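Local atomic coordinates of nucleoside-diphosphate-sugar pyrophosphorylase (Vibrio cholerae, PDB entry 4EVW), a protein that probably transfers a nucleotidyl group from a nucleoside triphosphate to a sugar phosphate, forming a nucleoside-diphosphate sugar and releasing pyrophosphate. Residues H35-F40 / F112-R118; D142-A147 / Q159-P165; A186-Y190 / P207-L212. The protein carries 1 engineered substitution. All coordinates share one frame; numbering follows the deposited sequence. Where two conformers were deposited one is given.

Contact 1. Residues H35-F40 / F112-R118; sequences HSVNSF and FNIDTFR
Phe-112 opens the 112-118 segment by offering one face of its ring to the edge of Phe-40, an edge-to-face pair with centroids 5.0 Å apart and planes at 85°. Ser-36 OG lies at the edge of the same Phe-112 ring, near its plane. At Ile-114, inside the type I turn of 113-116, the CD1 methyl reaches back to Val-37 CG2 at 3.9 Å. Thr-116 contributes its carbonyl: Ser-36 OG, anti to its own backbone N (chi1 175°), donates to Thr-116 O over 3.0 Å. Phe-117 then lays its ring face against His-35, whose CB sits 3.7 Å from the ring centroid in a CH-pi contact. Last, Arg-118 N donates an almost straight bond of 2.8 Å to Ser-39 OG. That hydroxyl in turn gives its proton to Ser-36 O, so one hydroxyl, donating and accepting, ties the 3-10 turn after the helix to the chain just past strand 116-117. Phe-241 of helix 235-243 packs on His-35 and Phe-117. Strand 2-5 lies against Phe-40, Phe-112 and Ile-114, and strand 49-54 against Val-37 and Phe-40, so the helix end rests on the parallel part of the central mixed sheet, consistent with the alpha/beta fold of nucleotidyltransferases.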
loop_
_atom_site.group_PDB
_atom_site.type_symbol
_atom_site.label_atom_id
_atom_site.label_comp_id
_atom_site.label_asym_id
_atom_site.label_seq_id
_atom_site.Cartn_x
_atom_site.Cartn_y
_atom_site.Cartn_z
ATOM N N HIS A 35 -13.367 -2.901 -5.750
ATOM C CA HIS A 35 -12.617 -4.058 -6.229
ATOM C C HIS A 35 -11.359 -4.245 -5.386
ATOM O O HIS A 35 -10.995 -5.366 -5.032
ATOM C CB HIS A 35 -12.185 -3.867 -7.682
ATOM C CG HIS A 35 -13.266 -4.136 -8.680
ATOM N ND1 HIS A 35 -13.816 -5.385 -8.862
ATOM C CD2 HIS A 35 -13.873 -3.323 -9.576
ATOM C CE1 HIS A 35 -14.715 -5.332 -9.829
ATOM N NE2 HIS A 35 -14.767 -4.091 -10.279
ATOM N N SER A 36 -10.691 -3.142 -5.075
ATOM C CA SER A 36 -9.468 -3.219 -4.289
ATOM C C SER A 36 -9.705 -3.545 -2.820
ATOM O O SER A 36 -9.067 -4.445 -2.274
ATOM C CB SER A 36 -8.674 -1.914 -4.401
ATOM O OG SER A 36 -7.546 -1.947 -3.540
ATOM N N VAL A 37 -10.621 -2.829 -2.176
ATOM C CA VAL A 37 -10.885 -3.069 -0.764
ATOM C C VAL A 37 -11.506 -4.441 -0.521
ATOM O O VAL A 37 -11.282 -5.045 0.527
ATOM C CB VAL A 37 -11.786 -1.960 -0.170
ATOM C CG1 VAL A 37 -12.068 -2.235 1.303
ATOM C CG2 VAL A 37 -11.090 -0.615 -0.318
ATOM N N ASN A 38 -12.270 -4.943 -1.488
ATOM C CA ASN A 38 -12.878 -6.260 -1.329
ATOM C C ASN A 38 -11.841 -7.367 -1.219
ATOM O O ASN A 38 -12.162 -8.492 -0.828
ATOM C CB ASN A 38 -13.852 -6.560 -2.469
ATOM C CG ASN A 38 -15.270 -6.185 -2.109
ATOM O OD1 ASN A 38 -15.648 -6.240 -0.940
ATOM N ND2 ASN A 38 -16.067 -5.813 -3.105
ATOM N N SER A 39 -10.598 -7.046 -1.568
ATOM C CA SER A 39 -9.503 -8.004 -1.450
ATOM C C SER A 39 -9.501 -8.504 -0.014
ATOM O O SER A 39 -9.230 -9.673 0.255
ATOM C CB SER A 39 -8.151 -7.325 -1.702
ATOM O OG SER A 39 -8.034 -6.834 -3.026
ATOM N N PHE A 40 -9.812 -7.595 0.907
ATOM C CA PHE A 40 -9.805 -7.885 2.339
ATOM C C PHE A 40 -11.149 -8.224 2.974
ATOM O O PHE A 40 -11.326 -8.053 4.184
ATOM C CB PHE A 40 -9.206 -6.692 3.078
ATOM C CG PHE A 40 -7.858 -6.291 2.568
ATOM C CD1 PHE A 40 -7.725 -5.287 1.613
ATOM C CD2 PHE A 40 -6.718 -6.938 3.025
ATOM C CE1 PHE A 40 -6.466 -4.937 1.121
ATOM C CE2 PHE A 40 -5.461 -6.598 2.544
ATOM C CZ PHE A 40 -5.331 -5.599 1.592
ATOM N N PHE A 112 -1.610 -0.978 1.680
ATOM C CA PHE A 112 -2.006 -1.530 0.398
ATOM C C PHE A 112 -2.447 -0.366 -0.478
ATOM O O PHE A 112 -2.746 0.709 0.029
ATOM C CB PHE A 112 -3.165 -2.494 0.615
ATOM C CG PHE A 112 -3.519 -3.299 -0.592
ATOM C CD1 PHE A 112 -2.601 -4.184 -1.149
ATOM C CD2 PHE A 112 -4.779 -3.188 -1.165
ATOM C CE1 PHE A 112 -2.939 -4.952 -2.263
ATOM C CE2 PHE A 112 -5.127 -3.948 -2.277
ATOM C CZ PHE A 112 -4.207 -4.832 -2.827
ATOM N N ASN A 113 -2.492 -0.557 -1.788
ATOM C CA ASN A 113 -2.915 0.551 -2.623
ATOM C C ASN A 113 -4.176 0.226 -3.400
ATOM O O ASN A 113 -4.466 -0.932 -3.714
ATOM C CB ASN A 113 -1.782 0.992 -3.546
ATOM C CG ASN A 113 -1.437 -0.042 -4.574
ATOM O OD1 ASN A 113 -2.045 -0.096 -5.640
ATOM N ND2 ASN A 113 -0.461 -0.884 -4.259
ATOM N N ILE A 114 -4.923 1.273 -3.706
ATOM C CA ILE A 114 -6.185 1.139 -4.399
ATOM C C ILE A 114 -6.055 0.742 -5.880
ATOM O O ILE A 114 -7.060 0.471 -6.537
ATOM C CB ILE A 114 -6.995 2.454 -4.216
ATOM C CG1 ILE A 114 -8.472 2.130 -4.025
ATOM C CG2 ILE A 114 -6.751 3.403 -5.372
ATOM C CD1 ILE A 114 -8.754 1.295 -2.785
ATOM N N ASP A 115 -4.819 0.677 -6.384
ATOM C CA ASP A 115 -4.556 0.301 -7.782
ATOM C C ASP A 115 -4.382 -1.204 -7.946
ATOM O O ASP A 115 -4.167 -1.690 -9.054
ATOM C CB ASP A 115 -3.257 0.927 -8.302
ATOM C CG ASP A 115 -3.219 2.424 -8.154
ATOM O OD1 ASP A 115 -4.230 3.082 -8.470
ATOM O OD2 ASP A 115 -2.160 2.943 -7.738
ATOM N N THR A 116 -4.465 -1.932 -6.842
ATOM C CA THR A 116 -4.233 -3.365 -6.877
ATOM C C THR A 116 -5.377 -4.186 -6.310
ATOM O O THR A 116 -6.023 -3.767 -5.349
ATOM C CB THR A 116 -2.962 -3.689 -6.060
ATOM O OG1 THR A 116 -1.904 -2.813 -6.467
ATOM C CG2 THR A 116 -2.530 -5.128 -6.271
ATOM N N PHE A 117 -5.639 -5.344 -6.916
ATOM C CA PHE A 117 -6.669 -6.240 -6.399
ATOM C C PHE A 117 -5.994 -7.553 -6.043
ATOM O O PHE A 117 -5.222 -8.117 -6.830
ATOM C CB PHE A 117 -7.776 -6.549 -7.411
ATOM C CG PHE A 117 -8.271 -5.357 -8.158
ATOM C CD1 PHE A 117 -8.289 -4.096 -7.567
ATOM C CD2 PHE A 117 -8.710 -5.494 -9.467
ATOM C CE1 PHE A 117 -8.734 -2.986 -8.275
ATOM C CE2 PHE A 117 -9.159 -4.396 -10.187
ATOM C CZ PHE A 117 -9.171 -3.136 -9.592
ATOM N N ARG A 118 -6.300 -8.033 -4.846
ATOM C CA ARG A 118 -5.747 -9.288 -4.342
ATOM C C ARG A 118 -6.939 -10.097 -3.862
ATOM O O ARG A 118 -7.220 -10.153 -2.662
ATOM C CB ARG A 118 -4.793 -8.997 -3.186
ATOM C CG ARG A 118 -3.435 -8.495 -3.648
ATOM C CD ARG A 118 -2.550 -9.660 -4.082
ATOM N NE ARG A 118 -2.168 -10.479 -2.932
ATOM C CZ ARG A 118 -2.714 -11.653 -2.628
ATOM N NH1 ARG A 118 -3.670 -12.172 -3.396
ATOM N NH2 ARG A 118 -2.322 -12.302 -1.539
#

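Contact 2. Residues D142-A147 / Q159-P165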
loop_
_atom_site.group_PDB
_atom_site.type_symbol
_atom_site.label_atom_id
_atom_site.label_comp_id
_atom_site.label_asym_id
_atom_site.label_seq_id
_atom_site.Cartn_x
_atom_site.Cartn_y
_atom_site.Cartn_z
ATOM N N ASP A 142 11.518 -3.758 -15.188
ATOM C CA ASP A 142 12.244 -3.038 -14.152
ATOM C C ASP A 142 11.453 -1.984 -13.397
ATOM O O ASP A 142 11.976 -1.370 -12.465
ATOM C CB ASP A 142 13.470 -2.364 -14.762
ATOM C CG ASP A 142 14.512 -3.357 -15.211
ATOM O OD1 ASP A 142 14.449 -4.520 -14.757
ATOM O OD2 ASP A 142 15.402 -2.976 -16.001
ATOM N N ASN A 143 10.200 -1.771 -13.780
ATOM C CA ASN A 143 9.401 -0.750 -13.125
ATOM C C ASN A 143 8.589 -1.236 -11.929
ATOM O O ASN A 143 7.365 -1.112 -11.895
ATOM C CB ASN A 143 8.484 -0.081 -14.143
ATOM C CG ASN A 143 7.820 1.155 -13.589
ATOM O OD1 ASN A 143 8.277 1.722 -12.595
ATOM N ND2 ASN A 143 6.746 1.591 -14.233
ATOM N N TRP A 144 9.290 -1.777 -10.942
ATOM C CA TRP A 144 8.658 -2.269 -9.728
ATOM C C TRP A 144 9.588 -1.968 -8.570
ATOM O O TRP A 144 10.708 -1.503 -8.767
ATOM C CB TRP A 144 8.484 -3.791 -9.772
ATOM C CG TRP A 144 7.812 -4.341 -10.981
ATOM C CD1 TRP A 144 8.411 -4.811 -12.117
ATOM C CD2 TRP A 144 6.406 -4.503 -11.170
ATOM N NE1 TRP A 144 7.460 -5.262 -12.999
ATOM C CE2 TRP A 144 6.220 -5.084 -12.444
ATOM C CE3 TRP A 144 5.281 -4.215 -10.384
ATOM C CZ2 TRP A 144 4.952 -5.382 -12.952
ATOM C CZ3 TRP A 144 4.021 -4.511 -10.888
ATOM C CH2 TRP A 144 3.866 -5.089 -12.161
ATOM N N SER A 145 9.112 -2.219 -7.358
ATOM C CA SER A 145 9.963 -2.084 -6.190
ATOM C C SER A 145 10.349 -3.544 -5.997
ATOM O O SER A 145 9.514 -4.436 -6.146
ATOM C CB SER A 145 9.206 -1.542 -4.970
ATOM O OG SER A 145 7.807 -1.692 -5.103
ATOM N N PHE A 146 11.618 -3.781 -5.702
ATOM C CA PHE A 146 12.133 -5.135 -5.556
ATOM C C PHE A 146 12.574 -5.486 -4.147
ATOM O O PHE A 146 12.982 -4.618 -3.384
ATOM C CB PHE A 146 13.337 -5.320 -6.479
ATOM C CG PHE A 146 13.028 -5.120 -7.930
ATOM C CD1 PHE A 146 13.022 -3.848 -8.497
ATOM C CD2 PHE A 146 12.727 -6.213 -8.730
ATOM C CE1 PHE A 146 12.720 -3.675 -9.852
ATOM C CE2 PHE A 146 12.425 -6.051 -10.079
ATOM C CZ PHE A 146 12.421 -4.781 -10.641
ATOM N N ALA A 147 12.492 -6.770 -3.811
ATOM C CA ALA A 147 12.950 -7.251 -2.514
ATOM C C ALA A 147 14.016 -8.296 -2.842
ATOM O O ALA A 147 13.787 -9.187 -3.665
ATOM C CB ALA A 147 11.806 -7.882 -1.729
ATOM N N GLN A 159 17.462 -6.586 1.413
ATOM C CA GLN A 159 17.479 -5.266 0.788
ATOM C C GLN A 159 16.263 -5.048 -0.103
ATOM O O GLN A 159 15.707 -6.000 -0.649
ATOM C CB GLN A 159 18.756 -5.131 -0.063
ATOM C CG GLN A 159 18.973 -3.783 -0.737
ATOM C CD GLN A 159 20.177 -3.793 -1.677
ATOM O OE1 GLN A 159 21.007 -4.703 -1.632
ATOM N NE2 GLN A 159 20.281 -2.775 -2.524
ATOM N N THR A 160 15.836 -3.794 -0.227
ATOM C CA THR A 160 14.735 -3.448 -1.115
ATOM C C THR A 160 15.210 -2.246 -1.931
ATOM O O THR A 160 16.094 -1.505 -1.499
ATOM C CB THR A 160 13.431 -3.042 -0.373
ATOM O OG1 THR A 160 13.677 -1.890 0.441
ATOM C CG2 THR A 160 12.912 -4.187 0.483
ATOM N N ALA A 161 14.635 -2.083 -3.116
ATOM C CA ALA A 161 14.969 -0.972 -4.006
ATOM C C ALA A 161 13.690 -0.609 -4.745
ATOM O O ALA A 161 12.902 -1.489 -5.085
ATOM C CB ALA A 161 16.046 -1.394 -4.999
ATOM N N GLU A 162 13.470 0.676 -4.996
ATOM C CA GLU A 162 12.253 1.071 -5.691
ATOM C C GLU A 162 12.370 1.034 -7.214
ATOM O O GLU A 162 11.379 0.796 -7.896
ATOM C CB GLU A 162 11.795 2.463 -5.244
ATOM C CG GLU A 162 10.437 2.893 -5.814
ATOM C CD GLU A 162 9.253 2.156 -5.197
ATOM O OE1 GLU A 162 9.410 1.581 -4.098
ATOM O OE2 GLU A 162 8.155 2.168 -5.803
ATOM N N LYS A 163 13.555 1.264 -7.767
ATOM C CA LYS A 163 13.670 1.222 -9.225
ATOM C C LYS A 163 14.815 0.343 -9.684
ATOM O O LYS A 163 14.888 -0.047 -10.847
ATOM C CB LYS A 163 13.861 2.630 -9.795
ATOM C CG LYS A 163 12.882 3.664 -9.265
ATOM C CD LYS A 163 11.735 3.946 -10.219
ATOM C CE LYS A 163 10.812 4.997 -9.622
ATOM N NZ LYS A 163 9.391 4.750 -9.979
ATOM N N ASN A 164 15.720 0.035 -8.769
ATOM C CA ASN A 164 16.847 -0.805 -9.109
ATOM C C ASN A 164 16.431 -2.270 -8.988
ATOM O O ASN A 164 15.959 -2.700 -7.937
ATOM C CB ASN A 164 18.016 -0.486 -8.183
ATOM C CG ASN A 164 19.276 -1.206 -8.582
ATOM O OD1 ASN A 164 19.448 -1.583 -9.741
ATOM N ND2 ASN A 164 20.179 -1.389 -7.626
ATOM N N PRO A 165 16.566 -3.043 -10.084
ATOM C CA PRO A 165 16.214 -4.470 -10.137
ATOM C C PRO A 165 17.231 -5.354 -9.447
ATOM O O PRO A 165 17.930 -6.131 -10.096
ATOM C CB PRO A 165 16.173 -4.772 -11.629
ATOM C CG PRO A 165 15.862 -3.472 -12.240
ATOM C CD PRO A 165 16.702 -2.508 -11.447
#
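Phe-146 and Ala-161 form the hydrogen-bonded antiparallel pair near the open end of a two-stranded beta hairpin, strands 146-149 and 157-161. Phe-146 N donates to Ala-161 O at 2.7 Å, and Ala-161 N returns a bond to Phe-146 O at 3.0 Å. Beyond this pair the 162-165 segment curls back over the phenyl ring. Phe-146 turns its ring beneath Pro-165, whose CA stands over the centre of one face, 3.6 Å from the centroid. Trp-144 CB lies over the opposite face, toward the rim, so the ring is held between Pro-165 of the other segment and Trp-144 of its own. Pro-165 also meets Asp-142, the two side chains crossing at about a right angle. Glu-162 starts off away from the neighbouring strand, but a bend at chi2 (72°) brings its carboxylate back alongside Ser-145, whose hydroxyl bonds to Tyr-175. The next pair, Ala-147 and Thr-160, is non-hydrogen-bonded and puts its side chains on the other face of the hairpin from Phe-146 and Ala-161, against strand 132-138. There Thr-160 holds OG1 between its backbone N and carbonyl carbon (chi1 61°), bonded to Ala-206 O, while its CG2 methyl stands 4.4 Å from Ala-147 CB.

Contact 3. Residues A186-Y190 / P207-L212. Engineered in segment 207-212: Glu-211 (natural residue Leu).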
loop_
_atom_site.group_PDB
_atom_site.type_symbol
_atom_site.label_atom_id
_atom_site.label_comp_id
_atom_site.label_asym_id
_atom_site.label_seq_id
_atom_site.Cartn_x
_atom_site.Cartn_y
_atom_site.Cartn_z
ATOM N N ALA A 186 11.191 4.059 10.922
ATOM C CA ALA A 186 11.884 3.896 9.647
ATOM C C ALA A 186 11.659 5.139 8.789
ATOM O O ALA A 186 12.570 5.611 8.100
ATOM C CB ALA A 186 11.375 2.667 8.924
ATOM N N TYR A 187 10.440 5.666 8.830
ATOM C CA TYR A 187 10.099 6.864 8.073
ATOM C C TYR A 187 10.944 8.039 8.535
ATOM O O TYR A 187 11.497 8.781 7.726
ATOM C CB TYR A 187 8.631 7.231 8.262
ATOM C CG TYR A 187 8.240 8.440 7.445
ATOM C CD1 TYR A 187 7.907 8.311 6.097
ATOM C CD2 TYR A 187 8.219 9.713 8.012
ATOM C CE1 TYR A 187 7.561 9.424 5.329
ATOM C CE2 TYR A 187 7.878 10.833 7.258
ATOM C CZ TYR A 187 7.544 10.680 5.920
ATOM O OH TYR A 187 7.181 11.777 5.173
ATOM N N ARG A 188 11.043 8.202 9.826
ATOM C CA ARG A 188 11.808 9.311 10.400
ATOM C C ARG A 188 13.242 9.210 9.979
ATOM O O ARG A 188 13.808 10.158 9.579
ATOM C CB ARG A 188 11.750 9.286 11.917
ATOM C CG ARG A 188 10.453 9.793 12.450
ATOM C CD ARG A 188 10.602 10.087 13.917
ATOM N NE ARG A 188 10.526 8.868 14.711
ATOM C CZ ARG A 188 9.386 8.327 15.125
ATOM N NH1 ARG A 188 8.229 8.903 14.821
ATOM N NH2 ARG A 188 9.405 7.213 15.840
ATOM N N GLU A 189 13.827 8.048 10.050
ATOM C CA GLU A 189 15.210 7.855 9.647
ATOM C C GLU A 189 15.368 8.140 8.158
ATOM O O GLU A 189 16.298 8.831 7.741
ATOM C CB GLU A 189 15.641 6.426 9.954
ATOM C CG GLU A 189 15.781 6.139 11.437
ATOM C CD GLU A 189 17.009 6.799 12.042
ATOM O OE1 GLU A 189 17.884 7.257 11.276
ATOM O OE2 GLU A 189 17.106 6.846 13.288
ATOM N N TYR A 190 14.448 7.617 7.359
ATOM C CA TYR A 190 14.503 7.808 5.920
ATOM C C TYR A 190 14.479 9.272 5.493
ATOM O O TYR A 190 15.269 9.675 4.642
ATOM C CB TYR A 190 13.357 7.055 5.247
ATOM C CG TYR A 190 13.500 6.949 3.750
ATOM C CD1 TYR A 190 12.727 7.733 2.898
ATOM C CD2 TYR A 190 14.413 6.059 3.185
ATOM C CE1 TYR A 190 12.859 7.634 1.509
ATOM C CE2 TYR A 190 14.555 5.954 1.800
ATOM C CZ TYR A 190 13.775 6.742 0.970
ATOM O OH TYR A 190 13.912 6.642 -0.397
ATOM N N PRO A 207 11.467 1.334 0.181
ATOM C CA PRO A 207 12.780 1.725 0.714
ATOM C C PRO A 207 12.845 1.758 2.246
ATOM O O PRO A 207 13.914 1.591 2.833
ATOM C CB PRO A 207 12.996 3.116 0.118
ATOM C CG PRO A 207 12.291 3.033 -1.187
ATOM C CD PRO A 207 11.014 2.289 -0.846
ATOM N N LEU A 208 11.700 1.978 2.891
ATOM C CA LEU A 208 11.670 2.049 4.347
ATOM C C LEU A 208 12.167 0.777 5.007
ATOM O O LEU A 208 12.724 0.823 6.100
ATOM C CB LEU A 208 10.251 2.371 4.853
ATOM C CG LEU A 208 9.692 3.722 4.407
ATOM C CD1 LEU A 208 8.390 4.034 5.153
ATOM C CD2 LEU A 208 10.725 4.800 4.675
ATOM N N TYR A 209 11.979 -0.362 4.354
ATOM C CA TYR A 209 12.426 -1.613 4.944
ATOM C C TYR A 209 13.944 -1.669 5.139
ATOM O O TYR A 209 14.430 -2.361 6.027
ATOM C CB TYR A 209 11.941 -2.793 4.101
ATOM C CG TYR A 209 10.471 -3.084 4.296
ATOM C CD1 TYR A 209 10.023 -3.812 5.403
ATOM C CD2 TYR A 209 9.528 -2.635 3.374
ATOM C CE1 TYR A 209 8.673 -4.090 5.578
ATOM C CE2 TYR A 209 8.172 -2.906 3.541
ATOM C CZ TYR A 209 7.754 -3.635 4.639
ATOM O OH TYR A 209 6.418 -3.929 4.773
ATOM N N ASN A 210 14.694 -0.928 4.329
ATOM C CA ASN A 210 16.147 -0.935 4.487
ATOM C C ASN A 210 16.548 -0.375 5.844
ATOM O O ASN A 210 17.529 -0.820 6.434
ATOM C CB ASN A 210 16.824 -0.152 3.359
ATOM C CG ASN A 210 16.700 -0.854 2.026
ATOM O OD1 ASN A 210 16.924 -2.058 1.934
ATOM N ND2 ASN A 210 16.344 -0.109 0.989
ATOM N N GLU A 211 15.778 0.589 6.346
ATOM C CA GLU A 211 16.070 1.171 7.654
ATOM C C GLU A 211 15.823 0.109 8.729
ATOM O O GLU A 211 16.584 -0.015 9.691
ATOM C CB GLU A 211 15.172 2.391 7.913
ATOM C CG GLU A 211 15.294 3.531 6.891
ATOM C CD GLU A 211 16.625 4.271 6.969
ATOM O OE1 GLU A 211 17.368 4.067 7.954
ATOM O OE2 GLU A 211 16.924 5.065 6.051
ATOM N N LEU A 212 14.755 -0.667 8.561
ATOM C CA LEU A 212 14.423 -1.712 9.525
ATOM C C LEU A 212 15.417 -2.874 9.471
ATOM O O LEU A 212 15.819 -3.414 10.504
ATOM C CB LEU A 212 12.997 -2.226 9.277
ATOM C CG LEU A 212 11.882 -1.180 9.424
ATOM C CD1 LEU A 212 10.526 -1.853 9.303
ATOM C CD2 LEU A 212 12.000 -0.486 10.775
#
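Helices 186-190 and 208-212 cross at 104°, nearly perpendicular, with their axes 8.6 Å apart at closest approach. This is a helix-helix packing contact made without a hydrogen bond between the segments, and Ala-186 sits where the two backbones come nearest. Its CB methyl points at the other helix and touches Leu-212 CD2 at 3.7 Å, while also meeting Leu-208 O and the CB of Glu-211. One turn on, Tyr-190 extends across Pro-207 and Leu-208, its CG anti to the backbone N (chi1 -168°). Leu-208 comes at about a right angle to this side chain and presses its CD2 methyl on Tyr-190 CB at 3.5 Å. Farther out along the ring, Tyr-190 CE2 meets Pro-207 CB at 3.6 Å. The other methyl of Leu-208, CD1, approaches the edge of the Tyr-187 ring, which also packs on helix 87-100. Arg-193 makes a cation-pi contact with Tyr-190. Glu-211 is an engineered residue, leucine in the natural sequence, and its side chain lies about 4 Å from a bound magnesium ion. Bent at chi2 (-70°), it runs its CG past Ala-186 O and brings OE2 to the edge of the Tyr-190 ring, near its plane, with ring and carboxylate planes 77° apart. The carboxylate's other oxygen, Glu-211 OE1, rests 3.5 Å from Glu-189 CB.

In the fold
Contacts 1 and 3 are buried, whereas contact 2 is partly exposed, with the residues flanking the hairpin's open end, 142-143 and 163-165, at the surface. Contacts 1 and 3 lie on opposite sides of the chain's centre, their centres 24 Å apart, and do not touch. Chemistry follows place: contact 1 joins a helix end to the loop and short strand of 112-118 through hydroxyl bonds and aromatic rings, contact 2 relies on backbone pairing within a hairpin, and contact 3 is helix packing made mainly by apolar groups. Contacts 2 and 3 are direct neighbours, since the hairpin leans on helix 208-214: Asn-210 ND2 probably bonds to Thr-160 O at 2.9 Å, and Glu-162 packs on Pro-207.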